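Local coordinates for protein tetraacyldisaccharide 4'-kinase (Aquifex aeolicus, PDB 4EHX) that serves as the 4'-kinase of lipid A biosynthesis, probably transferring the gamma-phosphate of ATP to a tetraacyldisaccharide 1-phosphate to form lipid IVA, at residues Val36-Gly42 with Val134-Gly140; Asn151-Leu155 with Ile177-Asp181; Phe208-Ser214 with Val291-Lys297; Tyr262-Phe267 with Asp281-Leu285. Numbering follows the deposited sequence.

Interaction 1. Residues Val36-Gly42 with Val134-Gly140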
# COMPACT_ATOMS: atom_id res chain seq x y z
N VAL A 36 5.46 -15.28 -15.89
CA VAL A 36 4.19 -14.60 -16.15
C VAL A 36 4.42 -13.10 -15.96
O VAL A 36 5.43 -12.72 -15.39
CB VAL A 36 3.04 -15.09 -15.23
CG1 VAL A 36 2.76 -16.57 -15.45
CG2 VAL A 36 3.36 -14.82 -13.75
N PRO A 37 3.48 -12.27 -16.41
CA PRO A 37 3.62 -10.81 -16.25
C PRO A 37 3.69 -10.34 -14.79
O PRO A 37 3.06 -10.92 -13.89
CB PRO A 37 2.36 -10.26 -16.94
CG PRO A 37 1.96 -11.34 -17.92
CD PRO A 37 2.29 -12.63 -17.21
N VAL A 38 4.53 -9.32 -14.59
CA VAL A 38 4.76 -8.72 -13.29
C VAL A 38 4.56 -7.21 -13.42
O VAL A 38 5.19 -6.54 -14.24
CB VAL A 38 6.20 -8.99 -12.79
CG1 VAL A 38 6.45 -8.26 -11.47
CG2 VAL A 38 6.42 -10.50 -12.64
N ILE A 39 3.65 -6.69 -12.60
CA ILE A 39 3.42 -5.27 -12.52
C ILE A 39 3.91 -4.83 -11.15
O ILE A 39 3.55 -5.43 -10.16
CB ILE A 39 1.93 -4.95 -12.61
CG1 ILE A 39 1.34 -5.50 -13.92
CG2 ILE A 39 1.70 -3.42 -12.49
CD1 ILE A 39 -0.21 -5.53 -13.94
N SER A 40 4.75 -3.80 -11.09
CA SER A 40 5.19 -3.31 -9.80
C SER A 40 4.46 -2.03 -9.45
O SER A 40 4.27 -1.16 -10.30
CB SER A 40 6.71 -3.07 -9.79
OG SER A 40 7.12 -2.58 -8.52
N VAL A 41 4.04 -1.92 -8.20
CA VAL A 41 3.53 -0.68 -7.65
C VAL A 41 4.51 -0.23 -6.59
O VAL A 41 4.91 -1.00 -5.71
CB VAL A 41 2.10 -0.85 -7.04
CG1 VAL A 41 1.63 0.49 -6.42
CG2 VAL A 41 1.14 -1.33 -8.12
N GLY A 42 4.93 1.03 -6.67
CA GLY A 42 5.90 1.50 -5.71
C GLY A 42 5.92 3.01 -5.57
O GLY A 42 5.17 3.74 -6.23
N VAL A 134 -0.89 -13.36 -13.20
CA VAL A 134 -0.16 -12.08 -13.13
C VAL A 134 0.22 -11.80 -11.69
O VAL A 134 -0.51 -12.16 -10.76
CB VAL A 134 -1.01 -10.91 -13.71
CG1 VAL A 134 -2.38 -10.79 -12.97
CG2 VAL A 134 -0.23 -9.59 -13.67
N PHE A 135 1.39 -11.19 -11.49
CA PHE A 135 1.82 -10.75 -10.17
C PHE A 135 1.79 -9.24 -10.04
O PHE A 135 2.10 -8.52 -10.99
CB PHE A 135 3.25 -11.19 -9.87
CG PHE A 135 3.40 -12.65 -9.71
CD1 PHE A 135 2.95 -13.28 -8.56
CD2 PHE A 135 4.02 -13.41 -10.70
CE1 PHE A 135 3.11 -14.66 -8.39
CE2 PHE A 135 4.18 -14.78 -10.55
CZ PHE A 135 3.72 -15.40 -9.38
N ILE A 136 1.41 -8.77 -8.86
CA ILE A 136 1.56 -7.35 -8.55
C ILE A 136 2.56 -7.27 -7.39
O ILE A 136 2.38 -7.93 -6.36
CB ILE A 136 0.23 -6.71 -8.11
CG1 ILE A 136 -0.80 -6.71 -9.26
CG2 ILE A 136 0.45 -5.30 -7.57
CD1 ILE A 136 -2.23 -6.43 -8.76
N LEU A 137 3.60 -6.47 -7.55
CA LEU A 137 4.50 -6.25 -6.43
C LEU A 137 3.92 -5.08 -5.67
O LEU A 137 3.74 -3.98 -6.22
CB LEU A 137 5.92 -5.88 -6.89
CG LEU A 137 6.55 -6.70 -8.03
CD1 LEU A 137 8.03 -6.30 -8.21
CD2 LEU A 137 6.44 -8.20 -7.74
N ASP A 138 3.58 -5.29 -4.41
CA ASP A 138 3.20 -4.13 -3.63
C ASP A 138 4.53 -3.60 -3.07
O ASP A 138 5.31 -4.33 -2.45
CB ASP A 138 2.12 -4.42 -2.59
CG ASP A 138 2.64 -5.18 -1.41
OD1 ASP A 138 3.71 -5.79 -1.55
OD2 ASP A 138 1.97 -5.19 -0.35
N ASP A 139 4.80 -2.35 -3.33
CA ASP A 139 6.04 -1.77 -2.88
C ASP A 139 7.27 -2.43 -3.52
O ASP A 139 8.17 -2.91 -2.84
CB ASP A 139 6.12 -1.81 -1.35
CG ASP A 139 7.08 -0.79 -0.82
OD1 ASP A 139 7.23 0.24 -1.51
OD2 ASP A 139 7.70 -1.00 0.24
N GLY A 140 7.30 -2.43 -4.85
CA GLY A 140 8.34 -3.14 -5.56
C GLY A 140 9.29 -2.28 -6.36
O GLY A 140 10.15 -2.82 -7.05

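Interaction 2. Residues Asn151-Leu155 with Ile177-Asp181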
# COMPACT_ATOMS: atom_id res chain seq x y z
N ASN A 151 6.31 -0.95 -14.70
CA ASN A 151 6.88 -0.37 -13.49
C ASN A 151 6.12 0.90 -13.15
O ASN A 151 6.35 1.94 -13.75
CB ASN A 151 8.37 -0.05 -13.72
CG ASN A 151 9.14 0.00 -12.43
OD1 ASN A 151 8.69 -0.50 -11.41
ND2 ASN A 151 10.32 0.62 -12.47
N ILE A 152 5.20 0.80 -12.19
CA ILE A 152 4.34 1.92 -11.86
C ILE A 152 4.85 2.64 -10.62
O ILE A 152 5.03 2.03 -9.56
CB ILE A 152 2.90 1.47 -11.61
CG1 ILE A 152 2.36 0.73 -12.84
CG2 ILE A 152 2.02 2.70 -11.28
CD1 ILE A 152 0.91 0.16 -12.65
N LEU A 153 5.11 3.93 -10.76
CA LEU A 153 5.63 4.72 -9.65
C LEU A 153 4.61 5.74 -9.22
O LEU A 153 4.13 6.54 -10.04
CB LEU A 153 6.90 5.45 -10.08
CG LEU A 153 7.51 6.35 -8.99
CD1 LEU A 153 8.06 5.52 -7.84
CD2 LEU A 153 8.62 7.28 -9.58
N LEU A 154 4.30 5.75 -7.93
CA LEU A 154 3.39 6.75 -7.37
C LEU A 154 4.22 7.90 -6.84
O LEU A 154 5.24 7.68 -6.17
CB LEU A 154 2.57 6.16 -6.22
CG LEU A 154 1.29 5.42 -6.62
CD1 LEU A 154 1.56 4.30 -7.62
CD2 LEU A 154 0.62 4.85 -5.35
N LEU A 155 3.77 9.11 -7.13
CA LEU A 155 4.44 10.33 -6.69
C LEU A 155 3.42 11.28 -6.10
O LEU A 155 2.40 11.56 -6.72
CB LEU A 155 5.05 11.05 -7.89
CG LEU A 155 6.47 10.81 -8.40
CD1 LEU A 155 6.72 11.85 -9.48
CD2 LEU A 155 7.53 10.92 -7.29
N ILE A 177 13.12 8.55 -10.86
CA ILE A 177 11.84 8.59 -11.55
C ILE A 177 11.98 8.02 -12.97
O ILE A 177 11.05 7.44 -13.52
CB ILE A 177 11.26 10.03 -11.57
CG1 ILE A 177 10.73 10.37 -10.18
CG2 ILE A 177 10.14 10.17 -12.62
CD1 ILE A 177 10.42 11.85 -9.98
N ARG A 178 13.17 8.16 -13.56
CA ARG A 178 13.42 7.62 -14.89
C ARG A 178 13.13 6.12 -15.06
O ARG A 178 12.89 5.65 -16.18
CB ARG A 178 14.85 7.94 -15.36
CG ARG A 178 15.95 7.20 -14.61
CD ARG A 178 17.32 7.76 -15.02
NE ARG A 178 18.42 7.16 -14.26
CZ ARG A 178 19.62 7.72 -14.12
NH1 ARG A 178 19.88 8.90 -14.68
NH2 ARG A 178 20.57 7.11 -13.42
N ARG A 179 13.19 5.35 -13.97
CA ARG A 179 12.92 3.90 -14.05
C ARG A 179 11.44 3.57 -14.27
O ARG A 179 11.12 2.46 -14.69
CB ARG A 179 13.40 3.15 -12.81
CG ARG A 179 14.86 3.37 -12.47
CD ARG A 179 15.42 2.18 -11.68
NE ARG A 179 14.68 1.84 -10.45
CZ ARG A 179 14.94 2.33 -9.23
NH1 ARG A 179 15.92 3.22 -9.06
NH2 ARG A 179 14.25 1.92 -8.18
N ALA A 180 10.55 4.51 -13.99
CA ALA A 180 9.12 4.27 -14.14
C ALA A 180 8.69 4.07 -15.59
O ALA A 180 9.17 4.76 -16.48
CB ALA A 180 8.30 5.41 -13.50
N ASP A 181 7.75 3.15 -15.81
CA ASP A 181 7.06 3.07 -17.09
C ASP A 181 5.85 3.97 -17.10
O ASP A 181 5.39 4.42 -18.15
CB ASP A 181 6.61 1.64 -17.37
CG ASP A 181 7.76 0.70 -17.56
OD1 ASP A 181 8.70 1.05 -18.32
OD2 ASP A 181 7.71 -0.39 -16.97
O HOH W 1 12.41 0.14 -10.53

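Interaction 3. Residues Phe208-Ser214 with Val291-Lys297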
# COMPACT_ATOMS: atom_id res chain seq x y z
N PHE A 208 -14.30 9.38 -0.56
CA PHE A 208 -14.98 8.57 0.45
C PHE A 208 -16.13 7.79 -0.17
O PHE A 208 -17.01 8.37 -0.80
CB PHE A 208 -15.50 9.46 1.58
CG PHE A 208 -16.24 8.70 2.66
CD1 PHE A 208 -15.62 7.65 3.33
CD2 PHE A 208 -17.53 9.04 3.01
CE1 PHE A 208 -16.28 6.95 4.33
CE2 PHE A 208 -18.20 8.34 4.01
CZ PHE A 208 -17.58 7.30 4.66
N CYS A 209 -16.12 6.48 0.03
CA CYS A 209 -17.13 5.60 -0.54
C CYS A 209 -18.16 5.14 0.48
O CYS A 209 -19.37 5.37 0.33
CB CYS A 209 -16.46 4.37 -1.15
SG CYS A 209 -17.62 3.25 -1.96
N CYS A 210 -17.67 4.48 1.53
CA CYS A 210 -18.54 3.77 2.46
C CYS A 210 -17.67 3.25 3.59
O CYS A 210 -16.51 3.65 3.73
CB CYS A 210 -19.12 2.55 1.75
SG CYS A 210 -17.84 1.50 1.06
N LEU A 211 -18.23 2.35 4.40
CA LEU A 211 -17.48 1.76 5.51
C LEU A 211 -17.00 0.34 5.24
O LEU A 211 -17.54 -0.36 4.37
CB LEU A 211 -18.38 1.76 6.75
CG LEU A 211 -18.97 3.08 7.22
CD1 LEU A 211 -19.94 2.86 8.40
CD2 LEU A 211 -17.85 4.06 7.61
N LEU A 212 -15.98 -0.08 5.97
CA LEU A 212 -15.61 -1.48 6.03
C LEU A 212 -16.02 -1.99 7.41
O LEU A 212 -15.66 -1.37 8.42
CB LEU A 212 -14.11 -1.65 5.87
CG LEU A 212 -13.58 -1.36 4.46
CD1 LEU A 212 -12.06 -1.43 4.44
CD2 LEU A 212 -14.18 -2.35 3.49
N ASN A 213 -16.76 -3.09 7.47
CA ASN A 213 -17.04 -3.71 8.76
C ASN A 213 -15.86 -4.56 9.22
O ASN A 213 -14.82 -4.58 8.57
CB ASN A 213 -18.38 -4.46 8.78
CG ASN A 213 -18.39 -5.70 7.89
OD1 ASN A 213 -17.34 -6.22 7.52
ND2 ASN A 213 -19.59 -6.18 7.57
N SER A 214 -16.01 -5.24 10.35
CA SER A 214 -14.89 -5.99 10.93
C SER A 214 -14.59 -7.28 10.14
O SER A 214 -13.52 -7.87 10.32
CB SER A 214 -15.15 -6.31 12.40
OG SER A 214 -16.32 -7.07 12.56
N VAL A 291 -17.62 -2.25 15.04
CA VAL A 291 -16.37 -1.52 14.77
C VAL A 291 -16.11 -1.47 13.27
O VAL A 291 -16.13 -2.51 12.61
CB VAL A 291 -15.19 -2.21 15.46
CG1 VAL A 291 -13.89 -1.47 15.18
CG2 VAL A 291 -15.45 -2.34 16.96
N PHE A 292 -15.88 -0.27 12.74
CA PHE A 292 -15.76 -0.05 11.29
C PHE A 292 -14.56 0.83 10.94
O PHE A 292 -14.03 1.54 11.79
CB PHE A 292 -17.03 0.65 10.78
CG PHE A 292 -18.30 -0.08 11.10
CD1 PHE A 292 -18.92 0.10 12.33
CD2 PHE A 292 -18.87 -0.94 10.18
CE1 PHE A 292 -20.09 -0.59 12.63
CE2 PHE A 292 -20.04 -1.62 10.48
CZ PHE A 292 -20.64 -1.45 11.71
N ALA A 293 -14.16 0.77 9.67
CA ALA A 293 -13.15 1.68 9.13
C ALA A 293 -13.76 2.45 7.95
O ALA A 293 -14.79 2.07 7.42
CB ALA A 293 -11.90 0.91 8.68
N LEU A 294 -13.13 3.55 7.57
CA LEU A 294 -13.59 4.30 6.42
C LEU A 294 -13.08 3.63 5.14
O LEU A 294 -11.97 3.09 5.11
CB LEU A 294 -13.11 5.74 6.50
CG LEU A 294 -13.42 6.49 7.79
CD1 LEU A 294 -12.80 7.89 7.76
CD2 LEU A 294 -14.91 6.56 8.03
N ASN A 295 -13.89 3.67 4.10
CA ASN A 295 -13.49 3.08 2.83
C ASN A 295 -13.48 4.14 1.74
O ASN A 295 -14.48 4.80 1.48
CB ASN A 295 -14.43 1.93 2.45
CG ASN A 295 -13.85 1.03 1.37
OD1 ASN A 295 -12.68 1.15 0.99
ND2 ASN A 295 -14.66 0.10 0.88
N PHE A 296 -12.31 4.31 1.13
CA PHE A 296 -12.15 5.24 0.03
C PHE A 296 -11.97 4.46 -1.27
O PHE A 296 -11.53 3.32 -1.26
CB PHE A 296 -10.95 6.14 0.29
CG PHE A 296 -11.17 7.12 1.40
CD1 PHE A 296 -11.10 6.71 2.72
CD2 PHE A 296 -11.47 8.44 1.12
CE1 PHE A 296 -11.32 7.61 3.74
CE2 PHE A 296 -11.69 9.35 2.14
CZ PHE A 296 -11.62 8.93 3.46
N LYS A 297 -12.33 5.08 -2.39
CA LYS A 297 -12.15 4.46 -3.69
C LYS A 297 -11.22 5.33 -4.51
O LYS A 297 -11.21 6.55 -4.34
CB LYS A 297 -13.50 4.28 -4.41
CG LYS A 297 -14.38 3.19 -3.81
CD LYS A 297 -13.72 1.82 -3.91
CE LYS A 297 -14.50 0.76 -3.15
NZ LYS A 297 -15.87 0.56 -3.69
O HOH W 2 -18.08 -4.32 12.08

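Interaction 4. Residues Tyr262-Phe267 with Asp281-Leu285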
# COMPACT_ATOMS: atom_id res chain seq x y z
N TYR A 262 -0.01 -1.51 19.69
CA TYR A 262 -1.17 -2.12 20.33
C TYR A 262 -1.76 -3.28 19.54
O TYR A 262 -2.18 -3.13 18.39
CB TYR A 262 -2.24 -1.06 20.61
CG TYR A 262 -3.20 -1.44 21.71
CD1 TYR A 262 -2.73 -1.91 22.92
CD2 TYR A 262 -4.57 -1.30 21.53
CE1 TYR A 262 -3.61 -2.26 23.93
CE2 TYR A 262 -5.46 -1.65 22.54
CZ TYR A 262 -4.97 -2.12 23.74
OH TYR A 262 -5.85 -2.47 24.74
N ASP A 263 -1.77 -4.46 20.17
CA ASP A 263 -2.34 -5.66 19.57
C ASP A 263 -3.79 -5.86 20.02
O ASP A 263 -4.39 -6.91 19.78
CB ASP A 263 -1.49 -6.89 19.90
CG ASP A 263 -1.61 -7.34 21.35
OD1 ASP A 263 -2.02 -6.53 22.21
OD2 ASP A 263 -1.28 -8.51 21.63
N TYR A 264 -4.35 -4.83 20.66
CA TYR A 264 -5.75 -4.85 21.11
C TYR A 264 -6.12 -6.10 21.88
O TYR A 264 -7.18 -6.69 21.66
CB TYR A 264 -6.70 -4.60 19.94
CG TYR A 264 -6.56 -3.20 19.39
CD1 TYR A 264 -7.30 -2.15 19.92
CD2 TYR A 264 -5.66 -2.92 18.36
CE1 TYR A 264 -7.17 -0.87 19.44
CE2 TYR A 264 -5.52 -1.64 17.87
CZ TYR A 264 -6.27 -0.62 18.41
OH TYR A 264 -6.14 0.66 17.93
N SER A 265 -5.24 -6.51 22.79
CA SER A 265 -5.51 -7.64 23.66
C SER A 265 -6.43 -7.22 24.80
O SER A 265 -7.18 -8.04 25.33
CB SER A 265 -4.20 -8.22 24.21
OG SER A 265 -3.37 -7.20 24.75
N ASP A 266 -6.38 -5.94 25.16
CA ASP A 266 -7.18 -5.41 26.26
C ASP A 266 -8.33 -4.51 25.81
O ASP A 266 -8.93 -3.82 26.63
CB ASP A 266 -6.29 -4.65 27.25
CG ASP A 266 -5.61 -5.56 28.26
OD1 ASP A 266 -5.27 -6.70 27.90
OD2 ASP A 266 -5.41 -5.12 29.41
N PHE A 267 -8.63 -4.52 24.51
CA PHE A 267 -9.72 -3.68 24.00
C PHE A 267 -11.10 -4.21 24.41
O PHE A 267 -11.42 -5.38 24.16
CB PHE A 267 -9.63 -3.52 22.48
CG PHE A 267 -10.61 -2.53 21.92
CD1 PHE A 267 -10.48 -1.18 22.21
CD2 PHE A 267 -11.66 -2.95 21.13
CE1 PHE A 267 -11.39 -0.27 21.72
CE2 PHE A 267 -12.57 -2.03 20.63
CZ PHE A 267 -12.43 -0.69 20.92
N ASP A 281 -5.82 -1.04 12.35
CA ASP A 281 -6.33 -1.41 13.67
C ASP A 281 -7.43 -2.46 13.56
O ASP A 281 -7.52 -3.40 14.35
CB ASP A 281 -6.87 -0.18 14.40
CG ASP A 281 -5.79 0.79 14.80
OD1 ASP A 281 -5.01 0.44 15.71
OD2 ASP A 281 -5.72 1.89 14.23
N LEU A 282 -8.27 -2.29 12.54
CA LEU A 282 -9.45 -3.12 12.39
C LEU A 282 -9.11 -4.60 12.25
O LEU A 282 -9.89 -5.45 12.65
CB LEU A 282 -10.28 -2.63 11.20
CG LEU A 282 -11.63 -3.29 10.93
CD1 LEU A 282 -12.62 -3.08 12.10
CD2 LEU A 282 -12.19 -2.77 9.62
N ILE A 283 -7.94 -4.91 11.69
CA ILE A 283 -7.59 -6.31 11.46
C ILE A 283 -7.47 -7.08 12.78
O ILE A 283 -7.57 -8.30 12.79
CB ILE A 283 -6.30 -6.50 10.62
CG1 ILE A 283 -5.11 -5.80 11.27
CG2 ILE A 283 -6.50 -6.01 9.20
CD1 ILE A 283 -3.79 -6.03 10.55
N LYS A 284 -7.29 -6.36 13.88
CA LYS A 284 -7.09 -6.98 15.18
C LYS A 284 -8.39 -7.06 15.97
O LYS A 284 -8.42 -7.54 17.10
CB LYS A 284 -6.04 -6.22 15.99
CG LYS A 284 -4.66 -6.22 15.34
CD LYS A 284 -4.02 -4.85 15.42
CE LYS A 284 -2.70 -4.81 14.66
NZ LYS A 284 -1.72 -5.77 15.24
N LEU A 285 -9.48 -6.60 15.36
CA LEU A 285 -10.77 -6.51 16.03
C LEU A 285 -11.88 -7.20 15.24
O LEU A 285 -13.05 -6.82 15.33
CB LEU A 285 -11.14 -5.05 16.27
CG LEU A 285 -10.20 -4.30 17.22
CD1 LEU A 285 -10.46 -2.81 17.15
CD2 LEU A 285 -10.39 -4.82 18.64

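Interaction 1. Residues Val36-Gly42 with Val134-Gly140
Two neighbouring strands of a buried sheet meet through apolar side chains. Val38 CG1 lies 3.7 Å from Leu137 CD2, and Val36 CG2, just before the strand, comes within 3.3 Å of Phe135 CE2; Phe135 also packs against helix 119-130. On the face bearing Ile39 and Val41, Val41 CG2 approaches Ile136 CG2 at 4.1 Å, and helix 51-61 covers those two. The strands run parallel, axes approaching to 4.5 Å at 17°. The backbone hydrogen bonds alternate in direction: Phe135 N to Pro37 O (2.9 Å), Ile39 N to Phe135 O (2.9 Å), Leu137 N to Ile39 O (2.8 Å) and Val41 N to Leu137 O (2.9 Å). The 134-140 segment turns away after Asp138, yet Gly140 N still reaches Val41 O at 2.9 Å. At this polar end Asp138 OD2 is hydrogen-bonded to Ser71 OG and Asp139 forms a salt bridge with Arg171. A parallel strand leading through the predicted ATP-binding loop (Ser45-Thr52) into helix 51-61, which packs back on it, characterises the P-loop NTPase fold.

Interaction 2. Residues Asn151-Leu155 with Ile177-Asp181
In an alpha/beta sheet, a crossover connection carries the chain from one parallel strand to the next, and here its returning end packs against the strand it left. Segment 177-181, a 3-10 turn and the residues after it, leads into strand 182-186, which pairs with the strand holding 151-155. Alternate side chains of that strand, Asn151, Leu153 and Leu155, project toward the turn and form its mating surface. Leu153 fits between two bumps: its CB meets Ala180 CB at 3.7 Å, while its CD2 lies 3.8 Å from Ile177 CG1. Ile177 in turn reaches across to Leu155, CD1 to CD1 at 3.7 Å, so its branch fills the space beside both leucines. The small Ala180 is consistent with the close approach of the backbones just before strand 182-186 begins, where Asn151 CA lies 5.0 Å from Asp181 CA. There Asp181 N donates to Asn151 O at 2.8 Å, and in a side-chain-to-backbone bond Asp181 OD2 accepts from Asn151 N at 2.7 Å. Asn151, the residue most covered by this contact, extends along the turn, and its OD1 is taken up by Arg148. The guanidinium of Arg179 has its salt-bridge partners in Glu172 and Glu176. The amide of Asn151 completes the fit, as ND2 donates to Arg179 O at 3.0 Å and to a water at 2.9 Å, which also accepts from Arg179 NE at 2.8 Å.

Interaction 3. Residues Phe208-Ser214 with Val291-Lys297
A classic beta bulge interrupts this antiparallel pair: Cys209 and Cys210 both face Asn295, and the carbonyl Asn295 O accepts from Cys209 N at 2.8 Å and from Cys210 N at 3.2 Å. The extra residue shifts the register by one and shows how a long strand can take up a local irregularity without losing its partner. Asn295 N returns a bond to Cys210 O at 2.6 Å. Past the bulge regular pairing resumes, with Leu212 N to Ala293 O and Ala293 N to Leu212 O both at 2.9 Å; farther on, a water bridges Ser214 N (2.9 Å) and Val291 O (2.7 Å) as the strands separate. The side chains of Cys210, Leu212, Ala293 and Asn295 share one face, where Leu212 CD2 lies 3.6 Å from Asn295 ND2. At the end before the bulge, the Phe208 ring directs its edge at the face of Phe296 in a T-shaped stack, centroids 5.7 Å apart. Leu294 CD2 joins this apolar group, 4.0 Å from Phe208 CE1 and 3.9 Å from Leu211 CD2. Within the mixed sheet, the strand of 208-212 is also paired with the short strand 218-219, and that of 291-297 with strand 275-277, while helix 237-248 packs on Leu294 and Phe296 and helix 279-282 on Val291 and Ala293.

Interaction 4. Residues Tyr262-Phe267 with Asp281-Leu285
Three residues, Tyr264, Leu285 and Lys284, make up most of this meeting between an irregular loop, lying between strands 252-257 and 275-277, and the chain leaving helix 279-282. Tyr264 is the most covered. Its backbone takes the left-handed conformation, and its side chain is directed at the other segment. There Leu285 CD1 sits over one face of the ring, while Lys284 CD meets the ring edge, 3.9 Å from Tyr264 CD2. Leu285 CD2 packs against Tyr264 CB at 3.9 Å and Phe267 CD2 at 3.4 Å, so it touches both residues. A type I beta turn from Leu282 to Leu285, closed by Leu285 N to Leu282 O at 3.0 Å, presents Lys284 and Leu285 together. The tip of the tyrosine finds a polar partner: Tyr264 OH donates to Asp281 OD1 at 2.5 Å. The other carboxylate oxygen, Asp281 OD2, accepts from Gly234 N and is hydrogen-bonded to Thr278 OG1. The chemistry thus combines shape and polarity: hydrocarbon covers one face and part of the edge of the tyrosine ring, and a buried carboxylate satisfies its hydroxyl, consistent with a defined position for the loop, set by a directional bond as well as by apolar contact.

Read from the N terminus, interactions 1, 2 and 3 follow one another in series, and interaction 4 is nested in interaction 3. Interaction 1 closes a long excursion, bringing 134-140 back beside 36-42. Interaction 2 opens soon afterwards and closes a short one between 151 and 181; the two touch directly, since strands 38-43 and 150-156 are neighbours. On the opposite side of the chain's centre, interaction 3 closes the loop from 208 to 297, which contains interaction 4. No two loops cross. Leu282, from the helix used in interaction 4, packs on Val291 and Ala293 of interaction 3, while strand 201-212 continues the sheet from strand 182-186 and so connects both halves.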